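Local atomic coordinates of phosphoserine aminotransferase SerC (Cytophaga hutchinsonii ATCC 33406, PDB entry 3FFR), a protein that probably catalyses the pyridoxal-phosphate-dependent transamination between phosphoserine and 2-oxoglutarate in serine biosynthesis, as a class-V aminotransferase. Residues V19-H22 / M23-L27; F66-S69 / A70-W74; D157-K160 / D161-I164; A344-L347 / E348-H351. All coordinates share one frame; numbering follows the deposited sequence.

Contact 1 of 4, residues V19-H22 / M23-L27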
ATOM      1  N   VAL A  19      10.644  14.544  -9.397  1.00 26.87           N
ATOM      2  CA  VAL A  19       9.595  14.182  -8.453  1.00 27.46           C
ATOM      3  C   VAL A  19       9.142  15.362  -7.642  1.00 30.19           C
ATOM      4  O   VAL A  19       7.935  15.549  -7.417  1.00 28.79           O
ATOM      5  CB  VAL A  19       9.975  12.964  -7.564  1.00 27.99           C
ATOM      6  CG1 VAL A  19       9.010  12.804  -6.380  1.00 28.24           C
ATOM      7  CG2 VAL A  19       9.988  11.680  -8.404  1.00 26.00           C
ATOM      8  N   ARG A  20      10.071  16.200  -7.203  1.00 28.74           N
ATOM      9  CA  ARG A  20       9.648  17.360  -6.378  1.00 31.28           C
ATOM     10  C   ARG A  20       8.621  18.214  -7.099  1.00 30.00           C
ATOM     11  O   ARG A  20       7.560  18.547  -6.543  1.00 32.03           O
ATOM     12  CB  ARG A  20      10.846  18.208  -5.941  1.00 31.25           C
ATOM     13  CG  ARG A  20      10.458  19.357  -5.046  1.00 37.84           C
ATOM     14  CD  ARG A  20      11.650  20.216  -4.624  1.00 39.61           C
ATOM     15  NE  ARG A  20      11.152  21.158  -3.621  1.00 49.97           N
ATOM     16  CZ  ARG A  20      11.272  20.996  -2.305  1.00 49.82           C
ATOM     17  NH1 ARG A  20      11.978  19.976  -1.813  1.00 43.52           N
ATOM     18  NH2 ARG A  20      10.731  21.905  -1.497  1.00 54.36           N
ATOM     19  N   GLN A  21       8.911  18.562  -8.343  1.00 32.07           N
ATOM     20  CA  GLN A  21       7.957  19.429  -9.039  0.50 31.98           C
ATOM     21  C   GLN A  21       6.665  18.683  -9.339  1.00 31.10           C
ATOM     22  O   GLN A  21       5.585  19.285  -9.232  1.00 30.18           O
ATOM     23  CB  GLN A  21       8.541  20.149 -10.264  0.50 31.82           C
ATOM     24  CG  GLN A  21       7.506  21.112 -10.914  0.50 38.74           C
ATOM     25  CD  GLN A  21       6.806  22.081  -9.924  0.50 39.44           C
ATOM     26  OE1 GLN A  21       7.454  22.920  -9.280  0.50 37.09           O
ATOM     27  NE2 GLN A  21       5.466  21.985  -9.839  0.50 28.78           N
ATOM     28  N   HIS A  22       6.750  17.394  -9.630  1.00 29.83           N
ATOM     29  CA  HIS A  22       5.531  16.598  -9.869  1.00 29.30           C
ATOM     30  C   HIS A  22       4.664  16.479  -8.646  1.00 29.88           C
ATOM     31  O   HIS A  22       3.429  16.449  -8.746  1.00 29.72           O
ATOM     32  CB  HIS A  22       5.821  15.203 -10.440  1.00 29.67           C
ATOM     33  CG  HIS A  22       6.443  15.217 -11.797  1.00 32.21           C
ATOM     34  ND1 HIS A  22       5.968  16.001 -12.835  1.00 28.70           N
ATOM     35  CD2 HIS A  22       7.462  14.487 -12.307  1.00 29.46           C
ATOM     36  CE1 HIS A  22       6.698  15.770 -13.913  1.00 33.06           C
ATOM     37  NE2 HIS A  22       7.602  14.851 -13.624  1.00 31.10           N
HETATM   38  N   MSE A  23       5.299  16.423  -7.472  1.00 29.13           N
HETATM   39  CA  MSE A  23       4.555  16.332  -6.218  1.00 30.39           C
HETATM   40  C   MSE A  23       3.844  17.673  -5.959  1.00 30.34           C
HETATM   41  O   MSE A  23       2.726  17.744  -5.413  1.00 30.01           O
HETATM   42  CB  MSE A  23       5.453  16.003  -5.040  1.00 31.25           C
HETATM   43  CG  MSE A  23       4.715  15.836  -3.710  1.00 33.98           C
HETATM   44 SE   MSE A  23       3.693  14.216  -3.681  0.75 33.67          SE
HETATM   45  CE  MSE A  23       5.125  13.035  -3.043  1.00 35.94           C
ATOM     46  N   ILE A  24       4.493  18.754  -6.348  1.00 30.05           N
ATOM     47  CA  ILE A  24       3.857  20.075  -6.170  1.00 30.91           C
ATOM     48  C   ILE A  24       2.618  20.133  -7.059  1.00 31.40           C
ATOM     49  O   ILE A  24       1.542  20.631  -6.671  1.00 32.92           O
ATOM     50  CB  ILE A  24       4.790  21.243  -6.445  1.00 32.10           C
ATOM     51  CG1 ILE A  24       5.939  21.213  -5.449  1.00 34.26           C
ATOM     52  CG2 ILE A  24       4.029  22.548  -6.327  1.00 32.79           C
ATOM     53  CD1 ILE A  24       5.511  21.215  -4.057  1.00 40.47           C
ATOM     54  N   THR A  25       2.761  19.587  -8.255  1.00 31.52           N
ATOM     55  CA  THR A  25       1.617  19.510  -9.165  1.00 30.53           C
ATOM     56  C   THR A  25       0.492  18.673  -8.549  1.00 30.18           C
ATOM     57  O   THR A  25      -0.693  19.028  -8.626  1.00 29.35           O
ATOM     58  CB  THR A  25       2.002  18.931 -10.520  1.00 32.38           C
ATOM     59  OG1 THR A  25       3.011  19.752 -11.117  1.00 30.63           O
ATOM     60  CG2 THR A  25       0.815  18.892 -11.445  1.00 30.36           C
ATOM     61  N   ALA A  26       0.865  17.557  -7.934  1.00 28.07           N
ATOM     62  CA  ALA A  26      -0.120  16.655  -7.274  1.00 28.54           C
ATOM     63  C   ALA A  26      -0.903  17.392  -6.218  1.00 31.19           C
ATOM     64  O   ALA A  26      -2.120  17.239  -6.082  1.00 32.19           O
ATOM     65  CB  ALA A  26       0.580  15.388  -6.643  1.00 27.70           C
ATOM     66  N   LEU A  27      -0.190  18.216  -5.464  1.00 29.39           N
ATOM     67  CA  LEU A  27      -0.842  18.947  -4.381  1.00 29.78           C
ATOM     68  C   LEU A  27      -1.761  20.001  -4.979  1.00 29.69           C
ATOM     69  O   LEU A  27      -2.913  20.179  -4.549  1.00 30.06           O
ATOM     70  CB  LEU A  27       0.188  19.613  -3.477  1.00 30.12           C
ATOM     71  CG  LEU A  27       1.060  18.666  -2.653  1.00 32.38           C
ATOM     72  CD1 LEU A  27       2.234  19.426  -2.026  1.00 37.42           C
ATOM     73  CD2 LEU A  27       0.228  17.855  -1.613  1.00 32.62           C
TER
HETATM   74  O   HOH W   1       4.139  18.007 -13.031  1.00 38.61           O
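Helix 19-28 carries this contact, in which His-22 and Thr-25, one turn apart, are joined through a water while the backbone runs in regular i to i+4 bonds. Water 1 lies in the plane of the imidazole at its edge, 2.7 Å from His-22 ND1, and is 2.8 Å from Thr-25 OG1. OG1 of Thr-25 stands beside its own backbone N (chi1 -59°), which also leaves it 3.2 Å from Gln-21 O, the carbonyl that receives Thr-25 N at 3.0 Å. Across the ring, NE2 of His-22 is hydrogen-bonded to Asp-258, tying the helix to helix 246-262. CG1 of Ile-24 comes within 3.3 Å of Arg-20 O. Selenomethionine Met-23 sends its bent end away from residues 19-22, and its N donates to Val-19 O at 2.8 Å. Arg-20 forms a salt bridge with Asp-28 of the second subunit, and Ile-24 packs on Ile-24 of that subunit. The repeating i to i+4 bonds and the split between a face on helix 246-262 and a face on the second subunit are those of an alpha-helix at a dimer interface.

Contact 2 of 4, residues F66-S69 / A70-W74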
ATOM      1  N   PHE A  66      -1.624  -2.797 -10.416  1.00 25.57           N
ATOM      2  CA  PHE A  66      -1.070  -2.074  -9.282  1.00 25.54           C
ATOM      3  C   PHE A  66      -1.463  -2.661  -7.918  1.00 27.21           C
ATOM      4  O   PHE A  66      -2.641  -2.921  -7.635  1.00 27.63           O
ATOM      5  CB  PHE A  66      -1.469  -0.606  -9.299  1.00 25.41           C
ATOM      6  CG  PHE A  66      -1.013   0.140 -10.524  1.00 27.12           C
ATOM      7  CD1 PHE A  66       0.336   0.244 -10.854  1.00 28.07           C
ATOM      8  CD2 PHE A  66      -1.932   0.721 -11.361  1.00 30.33           C
ATOM      9  CE1 PHE A  66       0.745   0.939 -11.986  1.00 29.13           C
ATOM     10  CE2 PHE A  66      -1.523   1.421 -12.497  1.00 28.12           C
ATOM     11  CZ  PHE A  66      -0.196   1.514 -12.814  1.00 28.46           C
ATOM     12  N   LEU A  67      -0.427  -2.872  -7.111  1.00 27.11           N
ATOM     13  CA  LEU A  67      -0.533  -3.406  -5.741  1.00 25.32           C
ATOM     14  C   LEU A  67       0.249  -2.515  -4.766  1.00 26.44           C
ATOM     15  O   LEU A  67       0.746  -1.442  -5.139  1.00 27.26           O
ATOM     16  CB  LEU A  67      -0.119  -4.870  -5.640  1.00 25.04           C
ATOM     17  CG  LEU A  67      -0.904  -5.833  -6.553  1.00 26.70           C
ATOM     18  CD1 LEU A  67      -0.416  -5.838  -7.998  1.00 23.04           C
ATOM     19  CD2 LEU A  67      -0.899  -7.292  -5.966  1.00 24.55           C
ATOM     20  N   ALA A  68       0.395  -2.964  -3.521  1.00 26.24           N
ATOM     21  CA  ALA A  68       0.972  -2.070  -2.482  1.00 25.81           C
ATOM     22  C   ALA A  68       2.479  -2.134  -2.398  1.00 25.98           C
ATOM     23  O   ALA A  68       3.138  -1.187  -1.987  1.00 26.91           O
ATOM     24  CB  ALA A  68       0.372  -2.421  -1.096  1.00 25.91           C
ATOM     25  N   SER A  69       3.021  -3.309  -2.727  1.00 25.87           N
ATOM     26  CA  SER A  69       4.466  -3.571  -2.582  1.00 25.70           C
ATOM     27  C   SER A  69       4.869  -4.785  -3.394  1.00 25.90           C
ATOM     28  O   SER A  69       4.009  -5.548  -3.852  1.00 28.05           O
ATOM     29  CB  SER A  69       4.787  -3.871  -1.081  1.00 25.75           C
ATOM     30  OG  SER A  69       4.084  -5.021  -0.619  1.00 26.50           O
ATOM     31  N   ALA A  70       6.180  -4.967  -3.622  1.00 25.88           N
ATOM     32  CA  ALA A  70       6.655  -6.170  -4.342  1.00 25.27           C
ATOM     33  C   ALA A  70       6.438  -7.405  -3.466  1.00 26.08           C
ATOM     34  O   ALA A  70       6.136  -8.499  -3.950  1.00 26.39           O
ATOM     35  CB  ALA A  70       8.149  -6.045  -4.792  1.00 24.79           C
ATOM     36  N   THR A  71       6.561  -7.203  -2.169  1.00 26.63           N
ATOM     37  CA  THR A  71       6.383  -8.300  -1.198  1.00 26.82           C
ATOM     38  C   THR A  71       4.938  -8.836  -1.261  1.00 25.71           C
ATOM     39  O   THR A  71       4.686 -10.055  -1.284  1.00 26.67           O
ATOM     40  CB  THR A  71       6.758  -7.871   0.236  1.00 25.08           C
ATOM     41  OG1 THR A  71       8.119  -7.403   0.263  1.00 26.00           O
ATOM     42  CG2 THR A  71       6.621  -9.039   1.250  1.00 27.34           C
ATOM     43  N   GLU A  72       3.991  -7.923  -1.412  1.00 26.69           N
ATOM     44  CA  GLU A  72       2.609  -8.324  -1.604  1.00 25.05           C
ATOM     45  C   GLU A  72       2.489  -9.202  -2.866  1.00 25.16           C
ATOM     46  O   GLU A  72       1.812 -10.234  -2.861  1.00 25.72           O
ATOM     47  CB  GLU A  72       1.653  -7.140  -1.754  1.00 25.43           C
ATOM     48  CG  GLU A  72       0.252  -7.663  -1.938  1.00 26.24           C
ATOM     49  CD  GLU A  72      -0.876  -6.669  -2.165  1.00 30.59           C
ATOM     50  OE1 GLU A  72      -0.653  -5.446  -2.196  1.00 27.29           O
ATOM     51  OE2 GLU A  72      -2.032  -7.171  -2.313  1.00 28.36           O
ATOM     52  N   ILE A  73       3.154  -8.758  -3.929  1.00 25.52           N
ATOM     53  CA  ILE A  73       3.151  -9.455  -5.215  1.00 26.11           C
ATOM     54  C   ILE A  73       3.717 -10.899  -5.059  1.00 26.68           C
ATOM     55  O   ILE A  73       3.135 -11.869  -5.594  1.00 26.03           O
ATOM     56  CB  ILE A  73       3.813  -8.663  -6.360  1.00 25.31           C
ATOM     57  CG1 ILE A  73       3.006  -7.391  -6.650  1.00 25.50           C
ATOM     58  CG2 ILE A  73       3.911  -9.557  -7.632  1.00 25.82           C
ATOM     59  CD1 ILE A  73       3.774  -6.362  -7.481  1.00 24.34           C
ATOM     60  N   TRP A  74       4.769 -11.060  -4.267  1.00 26.16           N
ATOM     61  CA  TRP A  74       5.253 -12.444  -4.010  1.00 27.00           C
ATOM     62  C   TRP A  74       4.092 -13.329  -3.498  1.00 26.63           C
ATOM     63  O   TRP A  74       3.846 -14.441  -3.935  1.00 26.69           O
ATOM     64  CB  TRP A  74       6.324 -12.481  -2.949  1.00 25.72           C
ATOM     65  CG  TRP A  74       7.669 -11.990  -3.325  1.00 24.48           C
ATOM     66  CD1 TRP A  74       8.196 -11.814  -4.571  1.00 30.12           C
ATOM     67  CD2 TRP A  74       8.711 -11.647  -2.403  1.00 24.99           C
ATOM     68  NE1 TRP A  74       9.509 -11.375  -4.479  1.00 31.22           N
ATOM     69  CE2 TRP A  74       9.843 -11.266  -3.158  1.00 24.23           C
ATOM     70  CE3 TRP A  74       8.796 -11.638  -1.025  1.00 28.52           C
ATOM     71  CZ2 TRP A  74      11.047 -10.916  -2.556  1.00 24.94           C
ATOM     72  CZ3 TRP A  74       9.967 -11.263  -0.433  1.00 29.08           C
ATOM     73  CH2 TRP A  74      11.075 -10.888  -1.188  1.00 29.11           C
TER
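The backbone leaves strand 62-67 at Leu-67 and enters helix 70-81 at Ala-70, and the first turn closes through a weak bond from Ile-73 N to Ser-69 O (3.3 Å). Ser-69 is the N-cap: its OG, set between backbone N and carbonyl carbon (chi1 61°), takes the N-H of Glu-72 at 3.0 Å with an N-H...O angle of 153°. Glu-72 reaches back in return: its fully extended chain, with CG anti to N, delivers OE1 to Ala-68 N at 3.0 Å, and this donor meets OE1 nearly along the C-O axis. The strand-to-helix junction is thus held by two side chain-to-backbone bonds running in opposite senses, at the start of the helix whose Thr-71 OG1 binds the phosphate of the pyridoxal-phosphate lysine at position 191. The other carboxylate oxygen, OE2, binds His-226 and forms a salt bridge with Arg-76. Leu-67 crosses Glu-72 at about a right angle, its CB 3.5 Å from OE1, and also crosses Ile-73, with CD2 of Leu-67 4.0 Å from CG1 of Ile-73. Replacing Glu-72 with an alanine would probably leave Ala-68 N without its acceptor and both His-226 and Arg-76 without their carboxylate.

Contact 3 of 4, residues D157-K160 / D161-I164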
ATOM      1  N   ASP A 157      12.180 -23.453 -22.148  1.00 26.68           N
ATOM      2  CA  ASP A 157      12.176 -24.809 -22.699  1.00 28.13           C
ATOM      3  C   ASP A 157      12.389 -25.910 -21.683  1.00 27.52           C
ATOM      4  O   ASP A 157      12.165 -27.074 -21.979  1.00 27.44           O
ATOM      5  CB  ASP A 157      13.176 -24.931 -23.842  1.00 30.05           C
ATOM      6  CG  ASP A 157      12.669 -24.299 -25.124  1.00 38.95           C
ATOM      7  OD1 ASP A 157      11.471 -23.878 -25.200  1.00 41.55           O
ATOM      8  OD2 ASP A 157      13.469 -24.244 -26.077  1.00 44.39           O
ATOM      9  N   LYS A 158      12.813 -25.532 -20.489  1.00 26.22           N
ATOM     10  CA  LYS A 158      13.041 -26.508 -19.408  1.00 26.16           C
ATOM     11  C   LYS A 158      11.737 -27.045 -18.813  1.00 26.88           C
ATOM     12  O   LYS A 158      11.686 -28.136 -18.253  1.00 27.63           O
ATOM     13  CB  LYS A 158      13.902 -25.900 -18.305  1.00 25.96           C
ATOM     14  CG  LYS A 158      15.274 -25.482 -18.759  1.00 31.91           C
ATOM     15  CD  LYS A 158      16.069 -24.959 -17.559  1.00 33.60           C
ATOM     16  CE  LYS A 158      17.406 -24.347 -17.960  1.00 34.54           C
ATOM     17  NZ  LYS A 158      18.323 -25.325 -18.593  1.00 32.78           N
ATOM     18  N   ASN A 159      10.691 -26.234 -18.898  1.00 26.27           N
ATOM     19  CA  ASN A 159       9.352 -26.627 -18.444  1.00 26.47           C
ATOM     20  C   ASN A 159       8.377 -25.718 -19.174  1.00 26.39           C
ATOM     21  O   ASN A 159       8.094 -24.624 -18.731  1.00 28.36           O
ATOM     22  CB  ASN A 159       9.198 -26.552 -16.915  1.00 27.31           C
ATOM     23  CG  ASN A 159       7.858 -27.057 -16.429  1.00 29.14           C
ATOM     24  OD1 ASN A 159       6.854 -26.919 -17.124  1.00 28.37           O
ATOM     25  ND2 ASN A 159       7.817 -27.597 -15.195  1.00 29.54           N
ATOM     26  N   LYS A 160       7.871 -26.203 -20.299  1.00 24.24           N
ATOM     27  CA  LYS A 160       7.112 -25.345 -21.195  1.00 25.98           C
ATOM     28  C   LYS A 160       5.811 -24.841 -20.620  1.00 27.33           C
ATOM     29  O   LYS A 160       5.370 -23.758 -20.963  1.00 27.85           O
ATOM     30  CB  LYS A 160       6.921 -26.033 -22.546  1.00 31.32           C
ATOM     31  CG  LYS A 160       8.327 -26.205 -23.194  1.00 31.68           C
ATOM     32  CD  LYS A 160       8.298 -26.845 -24.451  1.00 33.31           C
ATOM     33  CE  LYS A 160       9.707 -27.175 -24.914  1.00 26.27           C
ATOM     34  NZ  LYS A 160      10.315 -28.214 -24.048  1.00 23.76           N
ATOM     35  N   ASP A 161       5.223 -25.619 -19.726  1.00 23.93           N
ATOM     36  CA  ASP A 161       3.922 -25.268 -19.183  1.00 23.69           C
ATOM     37  C   ASP A 161       4.001 -24.373 -17.959  1.00 23.51           C
ATOM     38  O   ASP A 161       2.999 -23.748 -17.556  1.00 24.73           O
ATOM     39  CB  ASP A 161       3.085 -26.503 -18.864  1.00 24.72           C
ATOM     40  CG  ASP A 161       2.477 -27.101 -20.092  1.00 30.01           C
ATOM     41  OD1 ASP A 161       2.197 -26.336 -21.038  1.00 28.33           O
ATOM     42  OD2 ASP A 161       2.271 -28.321 -20.121  1.00 27.90           O
ATOM     43  N   ALA A 162       5.174 -24.299 -17.375  1.00 25.08           N
ATOM     44  CA  ALA A 162       5.343 -23.469 -16.158  1.00 25.07           C
ATOM     45  C   ALA A 162       5.137 -21.995 -16.494  1.00 28.18           C
ATOM     46  O   ALA A 162       5.389 -21.543 -17.624  1.00 29.00           O
ATOM     47  CB  ALA A 162       6.711 -23.665 -15.541  1.00 23.96           C
ATOM     48  N   LEU A 163       4.659 -21.255 -15.493  1.00 26.89           N
ATOM     49  CA  LEU A 163       4.590 -19.805 -15.586  1.00 26.46           C
ATOM     50  C   LEU A 163       5.894 -19.275 -15.035  1.00 27.38           C
ATOM     51  O   LEU A 163       6.301 -19.624 -13.924  1.00 25.86           O
ATOM     52  CB  LEU A 163       3.453 -19.225 -14.753  1.00 25.22           C
ATOM     53  CG  LEU A 163       2.047 -19.691 -15.149  1.00 24.93           C
ATOM     54  CD1 LEU A 163       1.075 -19.253 -14.012  1.00 25.76           C
ATOM     55  CD2 LEU A 163       1.633 -19.158 -16.544  1.00 26.08           C
ATOM     56  N   ILE A 164       6.564 -18.445 -15.829  1.00 26.46           N
ATOM     57  CA  ILE A 164       7.843 -17.844 -15.432  1.00 25.27           C
ATOM     58  C   ILE A 164       7.665 -16.409 -14.952  1.00 26.63           C
ATOM     59  O   ILE A 164       7.255 -15.519 -15.703  1.00 26.71           O
ATOM     60  CB  ILE A 164       8.916 -17.925 -16.572  1.00 25.77           C
ATOM     61  CG1 ILE A 164       9.141 -19.376 -16.990  1.00 29.28           C
ATOM     62  CG2 ILE A 164      10.249 -17.307 -16.101  1.00 27.53           C
ATOM     63  CD1 ILE A 164      10.071 -19.550 -18.211  1.00 26.85           C
TER
HETATM   64  O   HOH W   2       3.478 -25.085 -23.260  1.00 40.14           O
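Asn-159 and Ala-162 are the ends of a type I beta turn that leads into strand 163-167, and the Asn-159 amide is folded over the turn so that its oxygen faces the backbone N-H groups of Asp-161 and Ala-162. CG lies anti to the backbone N (chi1 -176°), swinging the amide alongside the chain that follows. OD1 of Asn-159 then accepts two weak bonds, from Ala-162 N at 3.1 Å and Asp-161 N at 3.3 Å, with N-H...O angles of 130° and 128°. Ala-162 N also donates to Asn-159 O at 3.2 Å, the bond that closes the turn, although the donor sits well above the carbonyl plane. Ala-162 CB lies 3.7 Å from CG of Asn-159, against the amide. The other end of the amide, ND2, is hydrogen-bonded to Ala-129 O, linking the turn to the chain just before strand 133-137. An alanine at Asn-159 would probably cost Asp-161 N its weak acceptor and Ala-129 O its donor, leaving the turn held by the backbone bond to Ala-162 N. Lys-160 and Asp-161 point their side chains off the turn in different directions. The lysine chain, bent at its last torsion, returns NZ of Lys-160 to Asp-157 O at 3.0 Å. On the aspartate side, water 2 donates to Asp-161 OD1 at 2.9 Å and, weakly, to Lys-160 O at 3.3 Å.

Contact 4 of 4, residues A344-L347 / E348-H351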
ATOM      1  N   ALA A 344      17.769   7.944 -11.258  1.00 28.10           N
ATOM      2  CA  ALA A 344      17.771   9.179 -10.428  1.00 28.04           C
ATOM      3  C   ALA A 344      19.141   9.717 -10.178  1.00 30.55           C
ATOM      4  O   ALA A 344      19.312  10.899  -9.841  1.00 29.31           O
ATOM      5  CB  ALA A 344      17.089   8.950  -9.074  1.00 27.75           C
ATOM      6  N   HIS A 345      20.123   8.837 -10.307  1.00 28.23           N
ATOM      7  CA  HIS A 345      21.531   9.232 -10.088  1.00 29.57           C
ATOM      8  C   HIS A 345      22.125   9.685 -11.408  1.00 30.32           C
ATOM      9  O   HIS A 345      22.107   8.954 -12.388  1.00 29.68           O
ATOM     10  CB  HIS A 345      22.340   8.053  -9.527  1.00 30.04           C
ATOM     11  CG  HIS A 345      21.780   7.506  -8.249  1.00 28.33           C
ATOM     12  ND1 HIS A 345      21.138   6.290  -8.175  1.00 26.44           N
ATOM     13  CD2 HIS A 345      21.752   8.026  -6.997  1.00 31.39           C
ATOM     14  CE1 HIS A 345      20.715   6.096  -6.934  1.00 31.63           C
ATOM     15  NE2 HIS A 345      21.075   7.134  -6.200  1.00 29.56           N
ATOM     16  N   SER A 346      22.605  10.919 -11.449  1.00 31.00           N
ATOM     17  CA  SER A 346      23.192  11.433 -12.683  1.00 30.93           C
ATOM     18  C   SER A 346      24.648  11.058 -12.805  1.00 30.82           C
ATOM     19  O   SER A 346      25.329  10.705 -11.838  1.00 30.14           O
ATOM     20  CB  SER A 346      23.113  12.951 -12.749  1.00 31.71           C
ATOM     21  OG  SER A 346      23.909  13.515 -11.712  1.00 30.85           O
ATOM     22  N   LEU A 347      25.106  11.192 -14.029  1.00 29.20           N
ATOM     23  CA  LEU A 347      26.506  10.948 -14.368  1.00 32.28           C
ATOM     24  C   LEU A 347      27.393  11.845 -13.514  1.00 33.76           C
ATOM     25  O   LEU A 347      28.418  11.408 -12.973  1.00 32.31           O
ATOM     26  CB  LEU A 347      26.744  11.219 -15.846  1.00 33.72           C
ATOM     27  CG  LEU A 347      28.167  10.946 -16.364  1.00 38.96           C
ATOM     28  CD1 LEU A 347      28.525   9.483 -16.165  1.00 34.99           C
ATOM     29  CD2 LEU A 347      28.276  11.335 -17.841  1.00 39.89           C
ATOM     30  N   GLU A 348      26.960  13.089 -13.330  1.00 33.55           N
ATOM     31  CA  GLU A 348      27.807  14.017 -12.578  0.50 33.79           C
ATOM     32  C   GLU A 348      27.858  13.627 -11.122  1.00 32.60           C
ATOM     33  O   GLU A 348      28.912  13.742 -10.509  1.00 31.06           O
ATOM     34  CB  GLU A 348      27.430  15.490 -12.750  0.50 34.35           C
ATOM     35  CG  GLU A 348      28.379  16.428 -11.973  0.50 41.14           C
ATOM     36  CD  GLU A 348      29.878  16.100 -12.143  0.50 44.25           C
ATOM     37  OE1 GLU A 348      30.379  16.000 -13.296  0.50 47.98           O
ATOM     38  OE2 GLU A 348      30.573  15.960 -11.105  0.50 40.38           O
ATOM     39  N   GLN A 349      26.742  13.139 -10.595  1.00 31.70           N
ATOM     40  CA  GLN A 349      26.690  12.689  -9.199  1.00 29.09           C
ATOM     41  C   GLN A 349      27.627  11.481  -8.987  1.00 29.67           C
ATOM     42  O   GLN A 349      28.380  11.418  -8.016  1.00 29.84           O
ATOM     43  CB  GLN A 349      25.262  12.333  -8.780  1.00 28.94           C
ATOM     44  CG  GLN A 349      24.379  13.575  -8.575  1.00 28.72           C
ATOM     45  CD  GLN A 349      22.905  13.245  -8.393  1.00 33.96           C
ATOM     46  OE1 GLN A 349      22.411  12.282  -8.964  1.00 33.16           O
ATOM     47  NE2 GLN A 349      22.184  14.089  -7.633  1.00 30.06           N
ATOM     48  N   VAL A 350      27.597  10.540  -9.927  1.00 29.47           N
ATOM     49  CA  VAL A 350      28.427   9.334  -9.830  1.00 28.58           C
ATOM     50  C   VAL A 350      29.906   9.716  -9.965  1.00 31.75           C
ATOM     51  O   VAL A 350      30.775   9.197  -9.255  1.00 31.27           O
ATOM     52  CB  VAL A 350      28.008   8.238 -10.837  1.00 28.16           C
ATOM     53  CG1 VAL A 350      29.009   7.103 -10.864  1.00 29.94           C
ATOM     54  CG2 VAL A 350      26.615   7.688 -10.444  1.00 25.49           C
ATOM     55  N   HIS A 351      30.163  10.649 -10.868  1.00 30.41           N
ATOM     56  CA  HIS A 351      31.507  11.147 -11.064  0.50 30.98           C
ATOM     57  C   HIS A 351      32.029  11.737  -9.763  1.00 31.89           C
ATOM     58  O   HIS A 351      33.179  11.519  -9.389  1.00 32.43           O
ATOM     59  CB  HIS A 351      31.562  12.193 -12.177  0.50 30.91           C
ATOM     60  CG  HIS A 351      32.957  12.571 -12.567  0.50 31.22           C
ATOM     61  ND1 HIS A 351      33.653  13.582 -11.945  0.50 33.64           N
ATOM     62  CD2 HIS A 351      33.792  12.056 -13.497  0.50 32.63           C
ATOM     63  CE1 HIS A 351      34.854  13.683 -12.480  0.50 27.88           C
ATOM     64  NE2 HIS A 351      34.967  12.765 -13.421  0.50 32.38           N
TER
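A chi1 of 65° places Ser-346 OG between its backbone N and carbonyl carbon, and a chi1 of -74° turns CG of Gln-349 back along its own backbone N, from where the extended chain reaches the serine. The two residues then exchange bonds. Gln-349 N donates to Ser-346 OG at 3.1 Å, and Ser-346 N donates to Gln-349 OE1 at 2.8 Å in a nearly straight bond of 169°, tilted from the plane of the amide carbonyl. The glutamine chain lies alongside the serine hydroxyl, CG of Gln-349 being 3.2 Å from OG of Ser-346, which keeps the amide close to the helix end. Beyond the cap, regular helix bonds take over: Val-350 N to Ser-346 O at 3.0 Å, and His-351 N to Leu-347 O at 2.8 Å. CG2 of Val-350 leans against Ser-346 O at 3.6 Å, and the Val-350 side chain also packs on helix 264-284 and on Phe-8 of strand 6-8. His-345 stacks on Phe-8 and is hydrogen-bonded through NE2 to Tyr-7 O, so the residue just before the N-cap is held against strand 6-8. Reciprocal bonding between the N-cap serine and the residue three positions on is the capping box, here at the start of the C-terminal helix 347-360.

Contact 2 is the buried one, about 11 Å from the centre of the chain to its own centre, whereas contacts 1, 3 and 4 are partly buried and lie 20 to 24 Å out. Contacts 2 and 3 reach the same seven-stranded sheet, one leaving a strand and the other entering one, yet their nearest atoms stay about 11 Å apart. Contacts 2 and 4 both start helices with an N-cap serine, but the residue three positions on differs: a glutamate whose carboxylate takes the N-H of the residue before the cap, against a glutamine that answers the serine itself. Contacts 1 and 2 alone touch the second subunit. Bridging waters occur in the more peripheral contacts 1 and 3.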